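Local coordinates for beta-1,4-mannanase (Aplysia kurodai, PDB 3VUP), which probably hydrolyses the beta-1,4-linked mannose backbone of mannan in the digestive fluid of the sea hare, at residues Arg122-Ile127 / Gly192-Tyr197; Asp158-Pro163 / Gln198-Phe203; Gly292-Gln297 / Met302-Met307. One frame throughout, in Å; residues are numbered along the deposited sequence. Where two conformers were deposited one is given.

Contact 1 of 3, residues Arg122-Ile127 / Gly192-Tyr197; sequences RLDGLI and GNKYLY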
# COMPACT_ATOMS: atom_id res chain seq x y z
N ARG A 122 -19.20 3.60 -5.97
CA ARG A 122 -18.92 4.14 -4.66
C ARG A 122 -17.50 4.71 -4.56
O ARG A 122 -17.31 5.84 -4.10
CB ARG A 122 -19.09 3.05 -3.60
CG ARG A 122 -20.53 2.64 -3.40
CD ARG A 122 -20.64 1.43 -2.50
NE ARG A 122 -22.04 1.04 -2.35
CZ ARG A 122 -22.45 -0.11 -1.84
NH1 ARG A 122 -21.57 -1.01 -1.41
NH2 ARG A 122 -23.74 -0.37 -1.75
N LEU A 123 -16.52 3.95 -5.04
CA LEU A 123 -15.16 4.46 -5.10
C LEU A 123 -15.07 5.60 -6.10
O LEU A 123 -14.44 6.63 -5.83
CB LEU A 123 -14.18 3.35 -5.45
CG LEU A 123 -12.72 3.75 -5.69
CD1 LEU A 123 -12.16 4.52 -4.49
CD2 LEU A 123 -11.86 2.53 -6.00
N ASP A 124 -15.72 5.43 -7.25
CA ASP A 124 -15.73 6.44 -8.29
C ASP A 124 -16.16 7.81 -7.76
O ASP A 124 -15.54 8.84 -8.07
CB ASP A 124 -16.65 5.97 -9.41
CG ASP A 124 -16.64 6.90 -10.61
OD1 ASP A 124 -15.65 6.88 -11.36
OD2 ASP A 124 -17.64 7.62 -10.82
N GLY A 125 -17.21 7.83 -6.94
CA GLY A 125 -17.70 9.07 -6.38
C GLY A 125 -16.73 9.75 -5.43
O GLY A 125 -16.67 10.98 -5.36
N LEU A 126 -15.97 8.96 -4.68
CA LEU A 126 -14.97 9.53 -3.79
C LEU A 126 -13.82 10.17 -4.57
O LEU A 126 -13.23 11.16 -4.13
CB LEU A 126 -14.40 8.47 -2.85
CG LEU A 126 -15.40 7.77 -1.94
CD1 LEU A 126 -14.64 6.85 -1.00
CD2 LEU A 126 -16.24 8.76 -1.16
N ILE A 127 -13.50 9.59 -5.72
CA ILE A 127 -12.43 10.12 -6.56
C ILE A 127 -12.87 11.39 -7.29
O ILE A 127 -12.10 12.35 -7.41
CB ILE A 127 -11.94 9.06 -7.57
CG1 ILE A 127 -11.30 7.89 -6.81
CG2 ILE A 127 -10.96 9.66 -8.56
CD1 ILE A 127 -11.07 6.66 -7.67
N GLY A 192 -9.54 -0.05 -17.33
CA GLY A 192 -10.39 0.94 -17.96
C GLY A 192 -9.80 2.33 -17.79
O GLY A 192 -9.51 2.76 -16.68
N ASN A 193 -9.60 3.03 -18.91
CA ASN A 193 -9.07 4.38 -18.89
C ASN A 193 -10.15 5.28 -18.32
O ASN A 193 -11.05 5.69 -19.04
CB ASN A 193 -8.74 4.85 -20.31
CG ASN A 193 -7.60 4.08 -20.94
OD1 ASN A 193 -6.92 3.29 -20.29
ND2 ASN A 193 -7.37 4.33 -22.23
N LYS A 194 -10.07 5.60 -17.03
CA LYS A 194 -11.19 6.22 -16.32
C LYS A 194 -10.86 7.57 -15.68
O LYS A 194 -11.68 8.49 -15.76
CB LYS A 194 -11.69 5.24 -15.24
CG LYS A 194 -13.15 5.31 -14.88
CD LYS A 194 -13.48 4.12 -13.99
CE LYS A 194 -14.95 4.01 -13.68
NZ LYS A 194 -15.16 2.85 -12.77
N TYR A 195 -9.69 7.70 -15.05
CA TYR A 195 -9.40 8.86 -14.21
C TYR A 195 -8.28 9.77 -14.69
O TYR A 195 -7.32 9.31 -15.34
CB TYR A 195 -9.11 8.43 -12.76
CG TYR A 195 -10.27 7.67 -12.17
CD1 TYR A 195 -11.49 8.30 -11.96
CD2 TYR A 195 -10.17 6.32 -11.86
CE1 TYR A 195 -12.56 7.61 -11.45
CE2 TYR A 195 -11.24 5.63 -11.35
CZ TYR A 195 -12.43 6.27 -11.15
OH TYR A 195 -13.50 5.57 -10.64
N LEU A 196 -8.42 11.05 -14.37
CA LEU A 196 -7.37 12.05 -14.56
C LEU A 196 -6.60 12.26 -13.26
O LEU A 196 -7.12 12.07 -12.15
CB LEU A 196 -7.97 13.37 -15.06
CG LEU A 196 -8.63 13.36 -16.44
CD1 LEU A 196 -9.10 14.75 -16.84
CD2 LEU A 196 -7.68 12.78 -17.48
N TYR A 197 -5.34 12.67 -13.40
CA TYR A 197 -4.45 12.74 -12.24
C TYR A 197 -4.83 13.81 -11.24
O TYR A 197 -4.58 13.62 -10.06
CB TYR A 197 -2.96 12.81 -12.62
CG TYR A 197 -2.30 11.46 -12.47
CD1 TYR A 197 -1.91 10.98 -11.23
CD2 TYR A 197 -2.12 10.64 -13.57
CE1 TYR A 197 -1.34 9.71 -11.09
CE2 TYR A 197 -1.55 9.39 -13.45
CZ TYR A 197 -1.15 8.93 -12.21
OH TYR A 197 -0.59 7.67 -12.11
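The ring of Tyr195 has Ile127 on one face and Asp124 at its edge, both from the helix 122-128. CD1 of Ile127 stands 4.0 Å from the centroid of the Tyr195 ring, a CH-pi contact displaced somewhat toward the rim, while Ile127 CG2 covers Tyr195 CD1 at 3.7 Å. On the opposite face lies CB of the preceding Lys194. At the phenol end, Tyr195 OH donates to Asp124 OD1 over 2.6 Å, reaching the lone pair anti to the other carboxylate oxygen; carboxylate and ring planes are 37° apart. Asp124 can meet the hydroxyl because its CG is anti to the backbone N (chi1 -175°), which swings the carboxylate off the helix toward the ring. The contact joins two parts of the TIM barrel: the short helix after strand 105-112 and the long connection leading from strand 157-161 to helix 197-214. Lys194 extends past the same carboxylate, its NZ 4.3 Å from Asp124 OD1 and hydrogen-bonded to Asn116, and Lys128 forms a weak, long ion pair with that oxygen. These two positive charges would be expected to stabilise Asp124 as a carboxylate, consistent with its accepting the hydrogen bond from the Tyr195 hydroxyl.

Contact 2 of 3, residues Asp158-Pro163 / Gln198-Phe203; sequences DLMNEP and QDILRF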
# COMPACT_ATOMS: atom_id res chain seq x y z
N ASP A 158 -1.52 2.36 3.61
CA ASP A 158 -1.38 2.39 2.16
C ASP A 158 -2.74 2.86 1.62
O ASP A 158 -3.75 2.17 1.75
CB ASP A 158 -1.03 0.98 1.67
CG ASP A 158 -0.94 0.86 0.15
OD1 ASP A 158 -1.44 1.76 -0.57
OD2 ASP A 158 -0.41 -0.18 -0.32
N LEU A 159 -2.76 4.05 1.03
CA LEU A 159 -4.04 4.62 0.60
C LEU A 159 -4.71 3.85 -0.52
O LEU A 159 -5.93 3.80 -0.59
CB LEU A 159 -3.85 6.06 0.14
CG LEU A 159 -3.29 7.02 1.18
CD1 LEU A 159 -3.29 8.42 0.62
CD2 LEU A 159 -4.08 6.96 2.48
N MET A 160 -3.93 3.30 -1.44
CA MET A 160 -4.52 2.71 -2.62
C MET A 160 -3.59 1.77 -3.33
O MET A 160 -2.43 2.09 -3.63
CB MET A 160 -4.97 3.79 -3.60
CG MET A 160 -5.68 3.25 -4.85
SD MET A 160 -6.40 4.53 -5.89
CE MET A 160 -8.13 4.22 -5.62
N ASN A 161 -4.13 0.60 -3.63
CA ASN A 161 -3.46 -0.33 -4.50
C ASN A 161 -3.61 0.03 -5.97
O ASN A 161 -4.73 0.05 -6.50
CB ASN A 161 -4.00 -1.73 -4.31
CG ASN A 161 -3.22 -2.73 -5.10
OD1 ASN A 161 -2.05 -2.96 -4.81
ND2 ASN A 161 -3.82 -3.28 -6.15
N GLU A 162 -2.48 0.31 -6.62
CA GLU A 162 -2.38 0.46 -8.07
C GLU A 162 -3.41 1.41 -8.70
O GLU A 162 -4.24 0.98 -9.52
CB GLU A 162 -2.42 -0.93 -8.73
CG GLU A 162 -1.31 -1.82 -8.17
CD GLU A 162 -1.10 -3.13 -8.91
OE1 GLU A 162 -1.96 -3.53 -9.73
OE2 GLU A 162 -0.06 -3.78 -8.64
N PRO A 163 -3.35 2.71 -8.35
CA PRO A 163 -4.22 3.69 -9.00
C PRO A 163 -4.16 3.58 -10.53
O PRO A 163 -5.14 3.85 -11.22
CB PRO A 163 -3.63 5.03 -8.56
CG PRO A 163 -2.86 4.73 -7.31
CD PRO A 163 -2.36 3.33 -7.46
N GLN A 198 -5.41 14.92 -11.66
CA GLN A 198 -5.76 15.91 -10.65
C GLN A 198 -6.74 15.31 -9.63
O GLN A 198 -6.61 15.53 -8.42
CB GLN A 198 -6.31 17.20 -11.26
CG GLN A 198 -6.50 18.31 -10.23
CD GLN A 198 -6.97 19.62 -10.86
OE1 GLN A 198 -7.03 19.74 -12.08
NE2 GLN A 198 -7.32 20.59 -10.02
N ASP A 199 -7.71 14.53 -10.11
CA ASP A 199 -8.68 13.90 -9.22
C ASP A 199 -8.02 12.87 -8.31
O ASP A 199 -8.29 12.87 -7.10
CB ASP A 199 -9.81 13.23 -10.01
CG ASP A 199 -10.75 14.21 -10.65
OD1 ASP A 199 -10.99 15.30 -10.11
OD2 ASP A 199 -11.29 13.86 -11.72
N ILE A 200 -7.19 11.99 -8.85
CA ILE A 200 -6.58 10.96 -8.01
C ILE A 200 -5.59 11.57 -7.02
O ILE A 200 -5.49 11.12 -5.88
CB ILE A 200 -5.93 9.80 -8.82
CG1 ILE A 200 -5.95 8.50 -8.01
CG2 ILE A 200 -4.50 10.12 -9.24
CD1 ILE A 200 -7.34 7.91 -7.81
N LEU A 201 -4.88 12.61 -7.43
CA LEU A 201 -3.93 13.24 -6.52
C LEU A 201 -4.64 13.99 -5.39
O LEU A 201 -4.15 14.00 -4.26
CB LEU A 201 -2.93 14.12 -7.27
CG LEU A 201 -1.98 13.38 -8.20
CD1 LEU A 201 -1.18 14.38 -9.01
CD2 LEU A 201 -1.08 12.43 -7.42
N ARG A 202 -5.79 14.60 -5.68
CA ARG A 202 -6.57 15.20 -4.61
C ARG A 202 -7.03 14.12 -3.64
O ARG A 202 -6.94 14.28 -2.42
CB ARG A 202 -7.78 15.95 -5.17
CG ARG A 202 -8.71 16.45 -4.08
CD ARG A 202 -9.95 17.14 -4.63
NE ARG A 202 -10.83 16.22 -5.36
CZ ARG A 202 -10.99 16.24 -6.68
NH1 ARG A 202 -10.34 17.13 -7.42
NH2 ARG A 202 -11.80 15.37 -7.26
N PHE A 203 -7.54 13.02 -4.18
CA PHE A 203 -8.01 11.87 -3.41
C PHE A 203 -6.92 11.39 -2.45
O PHE A 203 -7.18 11.16 -1.27
CB PHE A 203 -8.42 10.79 -4.42
CG PHE A 203 -8.85 9.47 -3.84
CD1 PHE A 203 -10.13 9.27 -3.34
CD2 PHE A 203 -8.00 8.37 -3.91
CE1 PHE A 203 -10.53 8.03 -2.87
CE2 PHE A 203 -8.39 7.13 -3.44
CZ PHE A 203 -9.65 6.95 -2.92
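Apolar contacts carry this interface, and Met160 supplies most of them from strand 157-161. Its CE methyl meets Phe203 CE2 at 3.6 Å. In one of the two deposited conformers of Ile200, Met160 SD lies 4.0 Å from Ile200 CD1. With CG anti to the backbone N (chi1 -177°), the side chain runs out toward helix 197-214, and a bend at chi3 brings the methyl obliquely against Phe203 CE2. Pro163 adds a looser touch, CB to CG1 of that same Ile200 conformer. The sulfur also takes part in a Met-aromatic contact, lying oblique to the Phe203 ring and well off its normal. Were Met160 replaced by an alanine, a gap would probably open between strand and helix, leaving the Phe203 ring and Ile200 CD1 without their partner.

In the TIM barrel this is the packing of the fourth strand against the helix that follows it; Trp111 and the helix 122-128 also border Phe203. The strand closes at Asn161, the first residue of an Asn-Glu-Pro sequence, whose Glu162 probably corresponds to the acid/base of clan GH-A enzymes.

No hydrogen bond crosses between the two segments. Asp158 OD1 accepts a weak bond from Met160 N (3.1 Å), while its OD2 is held in a salt bridge by Arg60. On the helix, in one of its two conformers, Arg202 NH2 makes a salt bridge with Asp199 OD1 at 3.0 Å, from above the carboxylate plane.

Contact 3 of 3, residues Gly292-Gln297 / Met302-Met307; sequences GEFWEQ and MTITQM. With SO4 (sulfate ion), chain F.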
# COMPACT_ATOMS: atom_id res chain seq x y z
N GLY A 292 6.81 -3.70 -2.77
CA GLY A 292 5.66 -4.14 -2.00
C GLY A 292 4.79 -5.23 -2.60
O GLY A 292 3.84 -5.65 -1.95
N GLU A 293 5.11 -5.67 -3.82
CA GLU A 293 4.52 -6.89 -4.40
C GLU A 293 5.49 -7.48 -5.39
O GLU A 293 6.10 -6.74 -6.17
CB GLU A 293 3.23 -6.61 -5.18
CG GLU A 293 2.01 -6.23 -4.39
CD GLU A 293 0.77 -6.11 -5.26
OE1 GLU A 293 0.78 -6.62 -6.41
OE2 GLU A 293 -0.22 -5.50 -4.79
N PHE A 294 5.58 -8.81 -5.39
CA PHE A 294 6.30 -9.59 -6.38
C PHE A 294 6.03 -11.06 -6.08
O PHE A 294 5.63 -11.40 -4.96
CB PHE A 294 7.81 -9.32 -6.33
CG PHE A 294 8.47 -9.64 -5.01
CD1 PHE A 294 9.05 -10.88 -4.77
CD2 PHE A 294 8.53 -8.68 -4.01
CE1 PHE A 294 9.66 -11.16 -3.56
CE2 PHE A 294 9.15 -8.95 -2.80
CZ PHE A 294 9.72 -10.19 -2.57
N TRP A 295 6.25 -11.92 -7.07
CA TRP A 295 6.19 -13.36 -6.83
C TRP A 295 6.97 -14.12 -7.88
O TRP A 295 7.28 -13.59 -8.95
CB TRP A 295 4.77 -13.91 -6.67
CG TRP A 295 3.83 -13.74 -7.83
CD1 TRP A 295 4.06 -13.16 -9.05
CD2 TRP A 295 2.47 -14.19 -7.85
NE1 TRP A 295 2.91 -13.20 -9.82
CE2 TRP A 295 1.92 -13.81 -9.09
CE3 TRP A 295 1.66 -14.83 -6.92
CZ2 TRP A 295 0.60 -14.11 -9.44
CZ3 TRP A 295 0.36 -15.12 -7.26
CH2 TRP A 295 -0.16 -14.75 -8.50
N GLU A 296 7.29 -15.37 -7.59
CA GLU A 296 8.19 -16.13 -8.43
C GLU A 296 7.63 -16.42 -9.82
O GLU A 296 8.37 -16.41 -10.81
CB GLU A 296 8.59 -17.44 -7.73
CG GLU A 296 9.62 -18.26 -8.49
CD GLU A 296 10.14 -19.47 -7.72
OE1 GLU A 296 10.40 -20.51 -8.36
OE2 GLU A 296 10.35 -19.40 -6.50
N GLN A 297 6.32 -16.65 -9.92
CA GLN A 297 5.76 -16.99 -11.22
C GLN A 297 5.91 -15.86 -12.25
O GLN A 297 5.89 -16.12 -13.45
CB GLN A 297 4.31 -17.44 -11.13
CG GLN A 297 3.32 -16.37 -10.78
CD GLN A 297 1.93 -16.76 -11.20
OE1 GLN A 297 1.36 -17.72 -10.67
NE2 GLN A 297 1.38 -16.05 -12.19
N MET A 302 13.97 -15.67 -11.68
CA MET A 302 14.51 -15.74 -10.33
C MET A 302 13.69 -16.68 -9.45
O MET A 302 12.47 -16.76 -9.60
CB MET A 302 14.50 -14.36 -9.67
CG MET A 302 15.34 -13.30 -10.34
SD MET A 302 15.22 -11.76 -9.42
CE MET A 302 16.40 -10.75 -10.29
N THR A 303 14.34 -17.34 -8.50
CA THR A 303 13.60 -18.03 -7.45
C THR A 303 13.10 -16.99 -6.45
O THR A 303 13.65 -15.89 -6.38
CB THR A 303 14.48 -19.02 -6.68
OG1 THR A 303 15.48 -18.29 -5.98
CG2 THR A 303 15.12 -20.05 -7.61
N ILE A 304 12.10 -17.33 -5.64
CA ILE A 304 11.62 -16.38 -4.64
C ILE A 304 12.74 -15.99 -3.66
O ILE A 304 12.81 -14.85 -3.21
CB ILE A 304 10.37 -16.92 -3.90
CG1 ILE A 304 9.63 -15.79 -3.19
CG2 ILE A 304 10.75 -18.04 -2.96
CD1 ILE A 304 8.91 -14.83 -4.13
N THR A 305 13.65 -16.92 -3.35
CA THR A 305 14.76 -16.58 -2.47
C THR A 305 15.69 -15.56 -3.13
O THR A 305 16.11 -14.59 -2.50
CB THR A 305 15.54 -17.84 -2.03
OG1 THR A 305 14.67 -18.67 -1.24
CG2 THR A 305 16.75 -17.48 -1.18
N GLN A 306 15.98 -15.76 -4.41
CA GLN A 306 16.77 -14.78 -5.15
C GLN A 306 16.08 -13.42 -5.14
O GLN A 306 16.76 -12.39 -5.08
CB GLN A 306 17.04 -15.25 -6.57
CG GLN A 306 18.10 -16.33 -6.63
CD GLN A 306 18.21 -16.97 -7.99
OE1 GLN A 306 17.22 -17.11 -8.71
NE2 GLN A 306 19.42 -17.36 -8.36
N MET A 307 14.75 -13.42 -5.22
CA MET A 307 14.01 -12.16 -5.27
C MET A 307 14.12 -11.40 -3.94
O MET A 307 14.42 -10.22 -3.94
CB MET A 307 12.55 -12.40 -5.67
CG MET A 307 12.42 -12.99 -7.06
SD MET A 307 10.73 -13.24 -7.60
CE MET A 307 10.33 -11.59 -8.17
S SO4 F . 5.23 -17.79 -6.08
O1 SO4 F . 3.93 -17.27 -5.72
O2 SO4 F . 6.00 -17.20 -5.06
O3 SO4 F . 5.35 -19.19 -5.74
O4 SO4 F . 5.38 -17.64 -7.52
O HOH W 1 10.88 -16.46 -11.83
O HOH W 2 12.48 -20.05 -10.67
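Phe294 packs on Ile304 and Met307 where strand 289-293 of the TIM barrel gives way, in a beta-alpha-beta unit, to helix 304-313. A chi1 of 60° places the CG of Phe294 between its backbone N and carbonyl carbon and presents the ring to the first turn of that helix. There Ile304 CD1 comes within 3.8 Å of Phe294 CE1, the two side chains crossing at about a right angle. The Met307 and Phe294 side chains instead pass each other in opposite directions: the methionine is straight as far as SD, then bends (chi3 82°) to bring Met307 CE to 3.7 Å from Phe294 CD1. The sulfur makes an oblique Met-aromatic contact with the ring and also lies near the backbone carbonyl of Trp295. Phe276 and Phe308 meet Phe294 edge-to-face.

Glu296 reaches across with a fully extended chain, and its OE2 accepts the amide of Ile304 N at 2.8 Å (N-H...O 150°), arriving from well above the carboxylate plane. Asn330 ND2 is a second donor to the same oxygen. This occupies one amide of the helix start, while a capping box holds others: Gln306 N donates to Thr303 OG1 at 3.0 Å, and Thr303 N donates to Gln306 OE1 at 2.9 Å. The positive end of the helix dipole would be expected to steady the Glu296 carboxylate.

The side chain of Trp295 leaves its backbone away from the helix; Gln297 CG lies on one face of its indole, whose NE1 bonds to Asp298. A sulfate, probably from the crystallisation liquor, takes the amide of Gln297 N on its O4 at 2.8 Å and is further held by Arg327, Asn330 and Gln331. Between the backbones sits one water, which donates to Glu296 O at 2.7 Å and to Met302 O at 2.8 Å.

Contacts 1 and 2 interlock along the chain, their centres 9 Å apart, and are in direct contact, the apolar side chains of helix 122-128 packing on Phe203; Leu123 CD1 lies 3.8 Å from Phe203 CZ. Contact 3 is on the opposite side of the chain's centre from contact 2, with centres 26 Å apart, yet residues at the C-terminal ends of their two strands come together, Glu162 OE2 standing 3.7 Å from Glu293 OE1. Asn161, Glu162 and Glu293 all hydrogen-bond a Tris molecule bound there, consistent with a catalytic cleft in which, as in related retaining glycosidases, these glutamates probably serve as acid/base and nucleophile. Contact 1 remains peripheral, its nearest atoms about 14 Å from contact 3.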